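Local coordinates for alanine racemase (Enterococcus faecalis, PDB 3E6E), which belongs to the alanine racemase family, dimeric enzymes that join an N-terminal TIM-barrel domain to a largely beta-stranded C-terminal domain, at residues R128-V133 with P199-V204; I140-L143 with E147-Q150; A66-A71 with Y100-T105; E113-Q118 with K159-E164. The protein carries 1 engineered substitution. All blocks are in the same frame, centred on the assembly; numbering follows the deposited sequence.

In the fold
From the N terminus, contact 3 closes first, bringing 100-105 back against 66-71 across the segment that holds strand 83-85. Segment 113-118 then opens contact 4 and 128-133 opens contact 1. Contact 2, a short local closure between 140-143 and 147-150, falls within both of these spans. Contact 4 ends at 159-164 before contact 1 ends at 199-204, so the two cross along the chain. All four belong to the TIM-barrel domain: contact 1 lies among its strands, whereas contacts 2, 3 and 4 pack helices against loops or strand entrances. Glu164, at the end of contact 4, joins three of them through Arg128, His130 and Ser103.

Contact 1 of 4, residues R128-V133 with P199-V204; sequences RVHLKV and PRYVHV
With CG held between its backbone N and carbonyl carbon (chi1 44°), His203 turns NE2 toward His130, whose own CG instead lies anti to the carbonyl carbon. His130 ND1 and His203 NE2 are hydrogen-bonded at 3.1 Å, each nitrogen lying near the plane of the other ring. The imidazoles therefore meet rim to rim, their planes inclined at 49°. On the same edge of His130, CE1 rests 3.9 Å from Tyr201 CD1. The phenol ring in turn has Arg200 CG over its centre. Further along, Arg128 NH2 and Arg200 NH2 come within 4.1 Å with their guanidinium planes almost perpendicular. Salt bridges from Arg128 to Glu164 and Asp101 probably offset this concentration of positive charge. Glu164 also accepts a hydrogen bond from His130 NE2, and His203 ND1 is bonded to Arg222 NH1, so both nitrogens of each imidazole are engaged and the ring rotations are fixed. Since Arg222 lines the DCS pocket, the polar chain runs from Glu164 to the ligand site. Strand 165-167 separates the two backbones, and side chains meeting in front of it in this way are typical of the interior of a TIM barrel.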
# COMPACT_ATOMS: atom_id res chain seq x y z
N ARG A 128 25.63 -18.63 9.49
CA ARG A 128 24.99 -19.48 8.48
C ARG A 128 24.79 -18.63 7.22
O ARG A 128 23.86 -17.83 7.16
CB ARG A 128 23.63 -19.97 9.01
CG ARG A 128 23.60 -20.22 10.52
CD ARG A 128 22.23 -20.68 11.01
NE ARG A 128 22.07 -22.14 11.07
CZ ARG A 128 22.55 -22.90 12.05
NH1 ARG A 128 23.22 -22.35 13.06
NH2 ARG A 128 22.36 -24.22 12.03
N VAL A 129 25.66 -18.81 6.22
CA VAL A 129 25.57 -18.04 4.98
C VAL A 129 25.15 -18.84 3.76
O VAL A 129 25.41 -20.03 3.67
CB VAL A 129 26.92 -17.35 4.61
CG1 VAL A 129 27.58 -16.76 5.85
CG2 VAL A 129 27.84 -18.34 3.92
N HIS A 130 24.50 -18.16 2.82
CA HIS A 130 24.07 -18.76 1.57
C HIS A 130 24.69 -17.88 0.49
O HIS A 130 24.53 -16.65 0.51
CB HIS A 130 22.54 -18.74 1.45
CG HIS A 130 21.85 -19.79 2.27
ND1 HIS A 130 21.17 -20.85 1.70
CD2 HIS A 130 21.71 -19.93 3.61
CE1 HIS A 130 20.65 -21.60 2.65
NE2 HIS A 130 20.96 -21.06 3.82
N LEU A 131 25.43 -18.49 -0.43
CA LEU A 131 26.10 -17.74 -1.49
C LEU A 131 25.24 -17.64 -2.74
O LEU A 131 25.07 -18.62 -3.45
CB LEU A 131 27.44 -18.39 -1.82
CG LEU A 131 28.67 -18.00 -0.98
CD1 LEU A 131 28.30 -17.91 0.48
CD2 LEU A 131 29.77 -19.04 -1.19
N LYS A 132 24.70 -16.46 -3.01
CA LYS A 132 23.87 -16.32 -4.20
C LYS A 132 24.69 -15.99 -5.44
O LYS A 132 25.45 -15.02 -5.46
CB LYS A 132 22.78 -15.24 -4.02
CG LYS A 132 21.75 -15.26 -5.17
CD LYS A 132 20.78 -14.07 -5.19
CE LYS A 132 19.83 -14.14 -6.41
NZ LYS A 132 18.90 -12.97 -6.53
N VAL A 133 24.54 -16.82 -6.46
CA VAL A 133 25.22 -16.61 -7.72
C VAL A 133 24.21 -16.10 -8.76
O VAL A 133 23.13 -16.67 -8.92
CB VAL A 133 25.90 -17.93 -8.20
CG1 VAL A 133 25.08 -19.12 -7.80
CG2 VAL A 133 26.08 -17.92 -9.70
N PRO A 199 26.98 -27.63 0.10
CA PRO A 199 26.46 -27.44 1.45
C PRO A 199 25.15 -28.15 1.71
O PRO A 199 24.71 -28.95 0.89
CB PRO A 199 26.34 -25.92 1.56
CG PRO A 199 26.27 -25.42 0.10
CD PRO A 199 26.44 -26.61 -0.81
N ARG A 200 24.52 -27.86 2.84
CA ARG A 200 23.27 -28.49 3.21
C ARG A 200 22.17 -28.22 2.20
O ARG A 200 21.40 -29.11 1.87
CB ARG A 200 22.80 -28.00 4.57
CG ARG A 200 21.66 -28.81 5.18
CD ARG A 200 21.22 -28.24 6.52
NE ARG A 200 22.36 -27.88 7.37
CZ ARG A 200 22.26 -27.40 8.61
NH1 ARG A 200 21.06 -27.21 9.16
NH2 ARG A 200 23.36 -27.07 9.28
N TYR A 201 22.12 -26.98 1.71
CA TYR A 201 21.09 -26.57 0.76
C TYR A 201 21.59 -26.14 -0.62
O TYR A 201 22.52 -25.35 -0.74
CB TYR A 201 20.25 -25.44 1.36
CG TYR A 201 19.54 -25.82 2.64
CD1 TYR A 201 19.89 -25.24 3.85
CD2 TYR A 201 18.50 -26.74 2.62
CE1 TYR A 201 19.21 -25.55 5.03
CE2 TYR A 201 17.81 -27.06 3.79
CZ TYR A 201 18.17 -26.46 4.99
OH TYR A 201 17.46 -26.75 6.14
N VAL A 202 20.94 -26.65 -1.66
CA VAL A 202 21.30 -26.30 -3.02
C VAL A 202 19.95 -26.02 -3.66
O VAL A 202 19.23 -26.93 -4.08
CB VAL A 202 22.02 -27.47 -3.70
CG1 VAL A 202 22.60 -27.02 -5.05
CG2 VAL A 202 23.12 -27.97 -2.79
N HIS A 203 19.59 -24.74 -3.71
CA HIS A 203 18.29 -24.33 -4.23
C HIS A 203 18.24 -23.29 -5.33
O HIS A 203 18.97 -22.31 -5.33
CB HIS A 203 17.42 -23.87 -3.07
CG HIS A 203 18.12 -22.99 -2.08
ND1 HIS A 203 18.05 -21.61 -2.13
CD2 HIS A 203 18.87 -23.29 -1.00
CE1 HIS A 203 18.72 -21.10 -1.11
NE2 HIS A 203 19.23 -22.10 -0.41
N VAL A 204 17.32 -23.51 -6.27
CA VAL A 204 17.14 -22.62 -7.41
C VAL A 204 15.66 -22.42 -7.71
O VAL A 204 15.28 -21.42 -8.31
CB VAL A 204 17.78 -23.24 -8.67
CG1 VAL A 204 19.19 -23.70 -8.37
CG2 VAL A 204 16.95 -24.41 -9.17

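Contact 2 of 4, residues I140-L143 with E147-Q150; sequences IGFL and ETKQ
Phe142 CB packs against Thr148 CG2 at 3.8 Å, the main apolar touch between the loop and the helix. Next to it, Glu147 OE1 approaches the edge of the Phe142 ring, 4.0 Å from CD2 and near the ring plane, with the carboxylate turned 88° to the ring. The backbone O of Glu147 stands above one face of the same ring, displaced toward the rim. OE1 also comes to 3.7 Å from Leu143 N, too far for a hydrogen bond. Glu147 reaches this position because its chain is extended beyond CG (chi2 -172°), which carries the carboxylate alongside the loop. Lying in the first turn of helix 145-158, that carboxylate is probably favoured by the helix dipole. In the second shell, Thr148 OG1 is hydrogen-bonded to Pro145 O, directing CG2 toward Phe142, while Thr144 OG1 takes a weak bond from Glu147 N. Backbone bonds with Lys132 and Asp134 fix Phe142, and its side chain lies on Leu131. Farther out, Ile140 and Leu143 pack on His255 and Lys257 of the second subunit. Here the loop after strand 129-132 folds onto the start of the helix that follows it, a beta-to-alpha connection of the TIM barrel.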
# COMPACT_ATOMS: atom_id res chain seq x y z
N ILE A 140 21.32 -9.49 -7.89
CA ILE A 140 22.43 -9.68 -6.94
C ILE A 140 23.07 -11.05 -7.11
O ILE A 140 22.44 -11.98 -7.61
CB ILE A 140 21.99 -9.61 -5.46
CG1 ILE A 140 20.90 -10.65 -5.20
CG2 ILE A 140 21.58 -8.20 -5.09
CD1 ILE A 140 20.63 -10.89 -3.72
N GLY A 141 24.32 -11.16 -6.67
CA GLY A 141 25.02 -12.43 -6.75
C GLY A 141 26.32 -12.43 -7.53
O GLY A 141 26.62 -11.49 -8.27
N PHE A 142 27.10 -13.50 -7.35
CA PHE A 142 28.37 -13.67 -8.04
C PHE A 142 28.09 -14.00 -9.49
O PHE A 142 27.28 -14.89 -9.78
CB PHE A 142 29.20 -14.80 -7.42
CG PHE A 142 29.57 -14.57 -5.98
CD1 PHE A 142 28.93 -15.26 -4.96
CD2 PHE A 142 30.54 -13.62 -5.64
CE1 PHE A 142 29.24 -15.01 -3.62
CE2 PHE A 142 30.86 -13.36 -4.31
CZ PHE A 142 30.21 -14.06 -3.30
N LEU A 143 28.77 -13.31 -10.40
CA LEU A 143 28.58 -13.53 -11.83
C LEU A 143 29.28 -14.76 -12.43
O LEU A 143 28.71 -15.42 -13.30
CB LEU A 143 29.00 -12.28 -12.60
CG LEU A 143 28.04 -11.08 -12.52
CD1 LEU A 143 27.84 -10.67 -11.07
CD2 LEU A 143 28.60 -9.92 -13.30
N GLU A 147 34.51 -16.98 -9.31
CA GLU A 147 34.16 -16.03 -8.27
C GLU A 147 33.50 -16.72 -7.09
O GLU A 147 33.78 -16.39 -5.93
CB GLU A 147 33.21 -14.96 -8.83
CG GLU A 147 33.92 -13.83 -9.52
CD GLU A 147 32.97 -12.69 -9.89
OE1 GLU A 147 32.06 -12.39 -9.08
OE2 GLU A 147 33.16 -12.08 -10.97
N THR A 148 32.63 -17.68 -7.39
CA THR A 148 31.95 -18.40 -6.33
C THR A 148 32.92 -19.38 -5.69
O THR A 148 32.88 -19.61 -4.48
CB THR A 148 30.72 -19.15 -6.87
OG1 THR A 148 31.10 -20.46 -7.28
CG2 THR A 148 30.12 -18.41 -8.04
N LYS A 149 33.81 -19.94 -6.51
CA LYS A 149 34.83 -20.87 -6.04
C LYS A 149 35.67 -20.16 -5.00
O LYS A 149 35.99 -20.72 -3.96
CB LYS A 149 35.74 -21.30 -7.19
CG LYS A 149 37.02 -22.01 -6.76
CD LYS A 149 36.78 -23.43 -6.29
CE LYS A 149 37.57 -24.42 -7.14
NZ LYS A 149 39.02 -24.07 -7.19
N GLN A 150 36.01 -18.91 -5.30
CA GLN A 150 36.80 -18.07 -4.40
C GLN A 150 36.00 -17.79 -3.13
O GLN A 150 36.53 -17.86 -2.02
CB GLN A 150 37.18 -16.75 -5.11
CG GLN A 150 37.47 -15.59 -4.17
CD GLN A 150 37.87 -14.31 -4.90
OE1 GLN A 150 37.14 -13.81 -5.77
NE2 GLN A 150 39.03 -13.76 -4.54

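Contact 3 of 4, residues A66-A71 with Y100-T105; sequences ALLDEA and YDLSVT
The CA atoms of Ala71 and Leu102 stand 7.5 Å apart where the first turns of helix 68-76 pass the entrance to strand 103-106. The branched end of Leu102 rests against two residues about one helical turn apart, Leu68 and Ala71. Its CD1 meets Leu68 CD1 at 3.4 Å, a short methyl-to-methyl approach between side chains that cross at about a right angle. Leu68 achieves this with CG anti to the backbone N (chi1 173°), which carries the branch over to Leu102 although its CB does not point there. Ala71 CB faces Leu102 directly and touches both of its methyls, at 3.9 Å from CD1 and 4.0 Å from CD2. This apolar cluster belongs to the layer between helices and strands of the TIM barrel: Leu68 also packs on Ile85, and Ala71 and Leu102 both pack on Ile83, so strand 83-85 supplies the floor between the two segments. Leu102 is delivered by a Schellman motif that ends helix 94-99. Asp101, the C-prime residue, has positive phi (37°), and Leu102 N returns to Leu97 O. Arg75, farther along helix 68-76, donates to the carbonyl oxygens of both Tyr100 and Asp101, joining the helix to this turn by polar bonds as well. At the start of that helix, Glu70 OE2 accepts Ala66 N at 2.8 Å from above the carboxylate plane, and Leu67 N more weakly at 3.3 Å. The other oxygen, Glu70 OE1, forms a salt bridge with Arg365 of the second subunit, placing the opposing chain beside the helix start.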
# COMPACT_ATOMS: atom_id res chain seq x y z
N ALA A 66 12.63 -11.04 3.17
CA ALA A 66 13.49 -10.08 2.49
C ALA A 66 14.30 -9.23 3.45
O ALA A 66 15.42 -8.84 3.13
CB ALA A 66 12.67 -9.18 1.61
N LEU A 67 13.74 -8.96 4.63
CA LEU A 67 14.40 -8.10 5.59
C LEU A 67 14.75 -8.69 6.95
O LEU A 67 14.01 -9.50 7.51
CB LEU A 67 13.55 -6.85 5.81
CG LEU A 67 12.87 -6.29 4.56
CD1 LEU A 67 12.16 -5.01 4.94
CD2 LEU A 67 13.88 -6.03 3.47
N LEU A 68 15.88 -8.25 7.49
CA LEU A 68 16.31 -8.70 8.79
C LEU A 68 15.16 -8.50 9.76
O LEU A 68 14.89 -9.33 10.62
CB LEU A 68 17.53 -7.90 9.24
CG LEU A 68 17.98 -8.19 10.68
CD1 LEU A 68 17.97 -9.70 10.95
CD2 LEU A 68 19.36 -7.59 10.90
N ASP A 69 14.47 -7.37 9.60
CA ASP A 69 13.33 -7.03 10.44
C ASP A 69 12.28 -8.14 10.36
O ASP A 69 11.80 -8.61 11.39
CB ASP A 69 12.68 -5.74 9.97
CG ASP A 69 13.65 -4.59 9.94
OD1 ASP A 69 13.84 -3.94 10.99
OD2 ASP A 69 14.23 -4.35 8.86
N GLU A 70 11.94 -8.53 9.14
CA GLU A 70 10.94 -9.58 8.93
C GLU A 70 11.38 -10.84 9.64
O GLU A 70 10.56 -11.58 10.20
CB GLU A 70 10.76 -9.85 7.43
CG GLU A 70 10.31 -8.63 6.64
CD GLU A 70 10.26 -8.89 5.15
OE1 GLU A 70 9.87 -7.97 4.39
OE2 GLU A 70 10.61 -10.01 4.73
N ALA A 71 12.70 -11.07 9.61
CA ALA A 71 13.32 -12.24 10.24
C ALA A 71 13.14 -12.22 11.76
O ALA A 71 12.69 -13.20 12.35
CB ALA A 71 14.81 -12.28 9.89
N TYR A 100 19.92 -13.93 16.46
CA TYR A 100 18.73 -14.70 16.08
C TYR A 100 19.03 -15.91 15.20
O TYR A 100 18.13 -16.45 14.56
CB TYR A 100 17.73 -13.79 15.35
CG TYR A 100 17.22 -12.63 16.18
CD1 TYR A 100 17.97 -11.47 16.33
CD2 TYR A 100 16.00 -12.71 16.86
CE1 TYR A 100 17.53 -10.42 17.14
CE2 TYR A 100 15.55 -11.68 17.67
CZ TYR A 100 16.31 -10.54 17.81
OH TYR A 100 15.88 -9.53 18.66
N ASP A 101 20.29 -16.34 15.18
CA ASP A 101 20.75 -17.46 14.37
C ASP A 101 20.04 -17.48 13.03
O ASP A 101 19.35 -18.44 12.68
CB ASP A 101 20.52 -18.81 15.07
CG ASP A 101 21.25 -19.96 14.36
OD1 ASP A 101 22.50 -19.96 14.34
OD2 ASP A 101 20.57 -20.86 13.83
N LEU A 102 20.22 -16.41 12.28
CA LEU A 102 19.58 -16.31 10.98
C LEU A 102 20.57 -16.59 9.87
O LEU A 102 21.77 -16.34 10.00
CB LEU A 102 19.02 -14.90 10.81
CG LEU A 102 18.17 -14.46 11.99
CD1 LEU A 102 18.04 -12.96 11.97
CD2 LEU A 102 16.81 -15.14 11.92
N SER A 103 20.06 -17.12 8.77
CA SER A 103 20.91 -17.37 7.63
C SER A 103 20.85 -16.11 6.76
O SER A 103 19.79 -15.50 6.63
CB SER A 103 20.40 -18.58 6.86
OG SER A 103 20.47 -19.74 7.67
N VAL A 104 21.98 -15.73 6.20
CA VAL A 104 22.06 -14.53 5.37
C VAL A 104 22.56 -14.82 3.97
O VAL A 104 23.30 -15.78 3.73
CB VAL A 104 23.00 -13.48 5.98
CG1 VAL A 104 22.58 -13.15 7.40
CG2 VAL A 104 24.44 -13.99 5.95
N THR A 105 22.16 -13.96 3.04
CA THR A 105 22.59 -14.10 1.66
C THR A 105 23.85 -13.27 1.53
O THR A 105 24.01 -12.28 2.22
CB THR A 105 21.51 -13.57 0.70
OG1 THR A 105 20.30 -14.32 0.89
CG2 THR A 105 21.96 -13.70 -0.75

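Contact 4 of 4, residues E113-Q118 with K159-E164; sequences EAALQQ and KEFLWE
Two successive helix-to-strand connections of the TIM barrel meet where Leu116 and Ala115, in the last turn of helix 109-117, pack on Phe161 and Glu160 in the loop leading to strand 165-167. The Phe161 ring points its far end at the helix: CZ lies 3.8 Å from Leu116 CB, and CE2 follows at 4.1 Å from the same atom. Ala115 CB comes in at the ring edge, near the ring plane, 4.4 Å from CE1. Thus the two neighbouring helix residues both touch the outer part of the ring, which reaches the helix even though the CB of Phe161 does not point at it. Leu116 divides its side chain between two partners. While CB takes the aromatic ring, CG is anti to the backbone N (chi1 -179°) and the branch runs on toward Glu160. There CD2 stands over the carboxylate plane, nearest to Glu160 OE2 at 3.2 Å. The bend of Glu160 at chi2 (111°) brings its carboxylate across the leucine branch, so the apolar methyl borders a polar, probably charged, group, with no hydrogen bond between the segments. Lys159, the first residue to leave helix 145-158, has positive phi (81°), a turn that probably helps bring Glu160 and the Phe161 ring to the neighbouring helix. A backbone bond with Leu127 holds Glu160 to the connection before strand 129-132. Around this contact, Leu116 also packs on His158, and Leu119 covers both Glu160 and Phe161. The phenylalanine also packs on Val155 of helix 145-158 and on Val129 of strand 129-132, joining both helices to the barrel wall.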
# COMPACT_ATOMS: atom_id res chain seq x y z
N GLU A 113 34.73 -10.99 3.72
CA GLU A 113 35.96 -10.69 4.43
C GLU A 113 35.76 -9.56 5.42
O GLU A 113 36.56 -9.38 6.35
CB GLU A 113 37.08 -10.35 3.44
CG GLU A 113 36.89 -9.10 2.63
CD GLU A 113 37.73 -9.12 1.36
OE1 GLU A 113 37.86 -8.07 0.70
OE2 GLU A 113 38.25 -10.21 1.04
N ALA A 114 34.68 -8.82 5.24
CA ALA A 114 34.36 -7.71 6.14
C ALA A 114 33.60 -8.24 7.35
O ALA A 114 33.88 -7.85 8.48
CB ALA A 114 33.53 -6.67 5.41
N ALA A 115 32.64 -9.13 7.12
CA ALA A 115 31.86 -9.70 8.22
C ALA A 115 32.78 -10.49 9.14
O ALA A 115 32.59 -10.54 10.35
CB ALA A 115 30.76 -10.61 7.66
N LEU A 116 33.80 -11.09 8.54
CA LEU A 116 34.78 -11.89 9.27
C LEU A 116 35.40 -11.05 10.39
O LEU A 116 35.62 -11.54 11.50
CB LEU A 116 35.86 -12.39 8.29
CG LEU A 116 37.02 -13.26 8.77
CD1 LEU A 116 38.03 -12.41 9.52
CD2 LEU A 116 36.49 -14.38 9.66
N GLN A 117 35.68 -9.79 10.09
CA GLN A 117 36.26 -8.88 11.06
C GLN A 117 35.48 -8.97 12.37
O GLN A 117 36.03 -9.33 13.40
CB GLN A 117 36.18 -7.44 10.55
CG GLN A 117 37.00 -7.16 9.31
CD GLN A 117 38.37 -6.61 9.65
OE1 GLN A 117 39.13 -7.23 10.38
NE2 GLN A 117 38.68 -5.43 9.11
N GLN A 118 34.19 -8.64 12.31
CA GLN A 118 33.35 -8.64 13.50
C GLN A 118 32.92 -10.00 14.03
O GLN A 118 32.09 -10.08 14.94
CB GLN A 118 32.12 -7.76 13.29
CG GLN A 118 31.37 -7.98 11.98
CD GLN A 118 30.29 -6.93 11.73
OE1 GLN A 118 29.29 -6.86 12.47
NE2 GLN A 118 30.48 -6.11 10.70
N LYS A 159 35.67 -20.14 9.31
CA LYS A 159 35.12 -21.11 10.25
C LYS A 159 34.41 -20.44 11.42
O LYS A 159 33.90 -21.11 12.32
CB LYS A 159 36.24 -21.92 10.91
CG LYS A 159 36.19 -21.92 12.43
CD LYS A 159 37.06 -20.82 13.01
CE LYS A 159 38.54 -21.15 12.88
NZ LYS A 159 38.94 -21.39 11.47
N GLU A 160 34.39 -19.11 11.41
CA GLU A 160 33.32 -18.27 11.94
C GLU A 160 32.08 -18.33 11.05
O GLU A 160 30.98 -17.96 11.48
CB GLU A 160 33.79 -16.83 12.09
CG GLU A 160 34.81 -16.62 13.20
CD GLU A 160 36.18 -16.26 12.66
OE1 GLU A 160 36.85 -15.39 13.26
OE2 GLU A 160 36.60 -16.86 11.64
N PHE A 161 32.26 -18.80 9.82
CA PHE A 161 31.15 -18.96 8.90
C PHE A 161 30.70 -20.42 8.96
O PHE A 161 31.23 -21.20 9.74
CB PHE A 161 31.61 -18.65 7.46
CG PHE A 161 32.13 -17.25 7.27
CD1 PHE A 161 31.28 -16.16 7.34
CD2 PHE A 161 33.47 -17.03 7.00
CE1 PHE A 161 31.75 -14.87 7.15
CE2 PHE A 161 33.96 -15.75 6.80
CZ PHE A 161 33.10 -14.66 6.87
N LEU A 162 29.72 -20.77 8.13
CA LEU A 162 29.25 -22.14 8.04
C LEU A 162 28.96 -22.53 6.59
O LEU A 162 29.27 -23.65 6.17
CB LEU A 162 27.99 -22.33 8.89
CG LEU A 162 27.24 -23.65 8.70
CD1 LEU A 162 28.18 -24.84 8.83
CD2 LEU A 162 26.09 -23.76 9.69
N TRP A 163 28.38 -21.61 5.84
CA TRP A 163 27.94 -21.89 4.48
C TRP A 163 26.83 -22.93 4.29
O TRP A 163 27.10 -24.06 3.87
CB TRP A 163 29.12 -22.32 3.61
CG TRP A 163 28.77 -22.51 2.17
CD1 TRP A 163 27.91 -21.74 1.43
CD2 TRP A 163 29.26 -23.52 1.29
NE1 TRP A 163 27.85 -22.22 0.14
CE2 TRP A 163 28.67 -23.32 0.03
CE3 TRP A 163 30.15 -24.59 1.44
CZ2 TRP A 163 28.93 -24.13 -1.07
CZ3 TRP A 163 30.41 -25.40 0.34
CH2 TRP A 163 29.80 -25.17 -0.89
N GLU A 164 25.60 -22.54 4.59
CA GLU A 164 24.49 -23.45 4.62
C GLU A 164 24.09 -23.84 3.22
O GLU A 164 23.49 -24.90 3.02
CB GLU A 164 23.32 -22.80 5.33
CG GLU A 164 22.78 -23.61 6.47
CD GLU A 164 21.80 -22.83 7.29
OE1 GLU A 164 20.74 -22.45 6.74
OE2 GLU A 164 22.11 -22.57 8.47